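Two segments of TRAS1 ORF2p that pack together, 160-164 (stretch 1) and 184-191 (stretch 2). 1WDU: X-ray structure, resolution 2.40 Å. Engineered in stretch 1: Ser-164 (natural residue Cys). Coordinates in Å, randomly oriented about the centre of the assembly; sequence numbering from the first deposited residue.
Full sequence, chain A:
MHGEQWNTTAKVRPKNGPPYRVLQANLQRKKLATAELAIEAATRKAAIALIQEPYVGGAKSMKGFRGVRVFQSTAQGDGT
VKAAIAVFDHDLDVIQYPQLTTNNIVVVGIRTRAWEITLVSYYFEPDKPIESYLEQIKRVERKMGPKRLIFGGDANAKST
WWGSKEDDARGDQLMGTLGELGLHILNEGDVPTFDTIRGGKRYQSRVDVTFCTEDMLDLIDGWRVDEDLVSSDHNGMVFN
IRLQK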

# COMPACT_ATOMS: atom_id res chain seq x y z
N THR A 160 16.07 1.09 -8.74
CA THR A 160 15.71 0.94 -10.13
C THR A 160 14.78 -0.25 -10.30
O THR A 160 14.12 -0.39 -11.32
CB THR A 160 16.96 0.78 -11.04
OG1 THR A 160 17.75 -0.33 -10.59
CG2 THR A 160 17.80 2.03 -11.00
N TRP A 161 14.73 -1.13 -9.30
CA TRP A 161 13.84 -2.28 -9.38
C TRP A 161 12.37 -1.86 -9.38
O TRP A 161 11.50 -2.62 -9.78
CB TRP A 161 14.10 -3.26 -8.24
CG TRP A 161 15.34 -4.06 -8.46
CD1 TRP A 161 16.55 -3.90 -7.85
CD2 TRP A 161 15.50 -5.12 -9.41
NE1 TRP A 161 17.45 -4.80 -8.35
CE2 TRP A 161 16.84 -5.56 -9.31
CE3 TRP A 161 14.64 -5.75 -10.33
CZ2 TRP A 161 17.34 -6.60 -10.11
CZ3 TRP A 161 15.14 -6.78 -11.12
CH2 TRP A 161 16.48 -7.19 -11.00
N TRP A 162 12.09 -0.64 -8.92
CA TRP A 162 10.74 -0.11 -8.95
C TRP A 162 10.73 1.25 -9.68
O TRP A 162 9.98 2.16 -9.32
CB TRP A 162 10.09 -0.05 -7.55
CG TRP A 162 10.82 0.70 -6.47
CD1 TRP A 162 10.85 2.06 -6.28
CD2 TRP A 162 11.58 0.13 -5.39
NE1 TRP A 162 11.57 2.37 -5.14
CE2 TRP A 162 12.03 1.20 -4.58
CE3 TRP A 162 11.91 -1.18 -5.03
CZ2 TRP A 162 12.80 0.99 -3.43
CZ3 TRP A 162 12.68 -1.39 -3.88
CH2 TRP A 162 13.11 -0.30 -3.10
N GLY A 163 11.58 1.34 -10.70
CA GLY A 163 11.66 2.52 -11.55
C GLY A 163 12.31 3.81 -11.09
O GLY A 163 12.25 4.81 -11.80
N SER A 164 12.95 3.79 -9.92
CA SER A 164 13.60 4.99 -9.40
C SER A 164 14.81 5.39 -10.25
O SER A 164 15.34 4.58 -11.01
CB SER A 164 14.04 4.74 -7.95
OG SER A 164 12.94 4.38 -7.15
N HIS A 184 7.97 -10.20 -4.30
CA HIS A 184 8.21 -9.72 -5.66
C HIS A 184 7.57 -8.38 -5.95
O HIS A 184 6.41 -8.14 -5.63
CB HIS A 184 7.70 -10.77 -6.64
CG HIS A 184 8.30 -12.12 -6.42
ND1 HIS A 184 9.52 -12.50 -6.95
CD2 HIS A 184 7.88 -13.17 -5.67
CE1 HIS A 184 9.82 -13.71 -6.54
NE2 HIS A 184 8.84 -14.15 -5.76
N ILE A 185 8.35 -7.50 -6.57
CA ILE A 185 7.92 -6.16 -6.92
C ILE A 185 6.84 -6.16 -7.99
O ILE A 185 6.92 -6.90 -8.97
CB ILE A 185 9.11 -5.33 -7.41
CG1 ILE A 185 10.15 -5.21 -6.29
CG2 ILE A 185 8.64 -3.94 -7.83
CD1 ILE A 185 11.48 -4.65 -6.74
N LEU A 186 5.83 -5.33 -7.78
CA LEU A 186 4.72 -5.20 -8.71
C LEU A 186 4.86 -3.95 -9.56
O LEU A 186 4.31 -3.87 -10.66
CB LEU A 186 3.39 -5.17 -7.93
CG LEU A 186 2.92 -6.54 -7.43
CD1 LEU A 186 1.83 -6.40 -6.37
CD2 LEU A 186 2.43 -7.35 -8.63
N ASN A 187 5.61 -2.97 -9.07
CA ASN A 187 5.81 -1.72 -9.80
C ASN A 187 6.22 -1.94 -11.25
O ASN A 187 6.76 -2.99 -11.61
CB ASN A 187 6.86 -0.86 -9.12
CG ASN A 187 6.34 -0.18 -7.88
OD1 ASN A 187 5.78 -0.83 -6.99
ND2 ASN A 187 6.52 1.13 -7.81
N GLU A 188 5.96 -0.93 -12.07
CA GLU A 188 6.30 -0.97 -13.49
C GLU A 188 6.34 0.44 -14.05
O GLU A 188 5.72 1.36 -13.50
CB GLU A 188 5.30 -1.84 -14.25
CG GLU A 188 5.75 -3.28 -14.40
CD GLU A 188 4.65 -4.23 -14.82
OE1 GLU A 188 4.00 -3.98 -15.86
OE2 GLU A 188 4.43 -5.23 -14.10
N GLY A 189 7.07 0.62 -15.14
CA GLY A 189 7.16 1.93 -15.75
C GLY A 189 8.12 2.86 -15.03
O GLY A 189 8.92 2.42 -14.19
N ASP A 190 8.03 4.15 -15.35
CA ASP A 190 8.90 5.15 -14.75
C ASP A 190 8.14 6.42 -14.39
O ASP A 190 8.73 7.46 -14.13
CB ASP A 190 10.06 5.49 -15.70
CG ASP A 190 9.58 6.17 -16.98
OD1 ASP A 190 10.43 6.49 -17.84
OD2 ASP A 190 8.36 6.39 -17.13
N VAL A 191 6.81 6.33 -14.40
CA VAL A 191 5.97 7.47 -14.06
C VAL A 191 6.22 7.83 -12.60
O VAL A 191 6.09 6.98 -11.72
CB VAL A 191 4.48 7.13 -14.24
CG1 VAL A 191 3.62 8.36 -13.93
CG2 VAL A 191 4.22 6.64 -15.66

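Stretch 1 is a short turn. Thr-160 and Trp-161 form a 3-10 segment, and the backbone closes on itself through a hydrogen bond from Gly-163 N to Thr-160 O at 3.1 Å. Stretch 2 starts as strand at His-184 and Ile-185, then runs on as loop through Val-191. The two backbones come close at two places: Trp-162 CA lies 5.3 Å from Asn-187 CA, and Gly-163 CA lies 5.0 Å from Asp-190 CA. No hydrogen bond crosses between them. What holds this pair is therefore apolar contact and close backbone packing, over a modest 270 Å² of buried surface summed over both sides.

Gly-163 sits where the backbones pass tightly. It has phi 75° and psi 7°, a region that by itself favours glycine, and its neighbour across the gap adds a second reason: a CB built here would point toward stretch 2 and fall 2.6 Å from Gly-189 O, a clash. With hydrogen in that place, Gly-163 CA rests 3.8 Å from Gly-189 O. Gly-189 follows a different rule. Its phi of 79° also favours glycine, but a CB there would point away and meet nothing of stretch 1, so its case rests on conformation and not on room at this contact. Next to it, Asp-190 only grazes stretch 1, its CA 4.5 Å from Gly-163 O, while the end of its side chain leads away; an exposed position readily accommodates such a charged group.

The apolar centre is Ile-185. Its CA-to-CB bond points toward stretch 1, and the m, t rotamer extends the longer branch so that CD1 reaches both tryptophans. Ile-185 CD1 lies 3.3 Å from Trp-161 CB, a very tight approach, and 3.9 Å from Trp-162 CE3, where the methyl sits at the edge of the ring, near its plane. The CD1 methyl thus touches two residues adjacent in sequence, and on the other branch Ile-185 CG2 also lies 4.2 Å from Trp-162 CB.

The tryptophans take different chi1 wells, m for Trp-161 and p for Trp-162. Both CA-to-CB bonds run sideways to stretch 2, and both side chains end by leading away, so each offers this contact only part of its bulk. Trp-161 remains exposed. Trp-162 is buried, and its NE1 is hydrogen-bonded elsewhere in the structure, which pays the polar cost of placing an indole inside.

Asn-187 completes the packing from stretch 2. It points toward stretch 1 and presents its CB to Trp-162 CB at 3.7 Å, an aliphatic contact made by a polar residue. Burial is affordable because both OD1 and ND2 find hydrogen-bond partners elsewhere in the structure. Leu-186 and Glu-188, flanking it, point away, giving a simple alternation in which Ile-185 and Asn-187 face the turn. The engineered Ser-164 also points away and takes no part. The rule to read here is economical: one isoleucine reaching two tryptophans, one satisfied amide, and a glycine where the chains leave no room for CB.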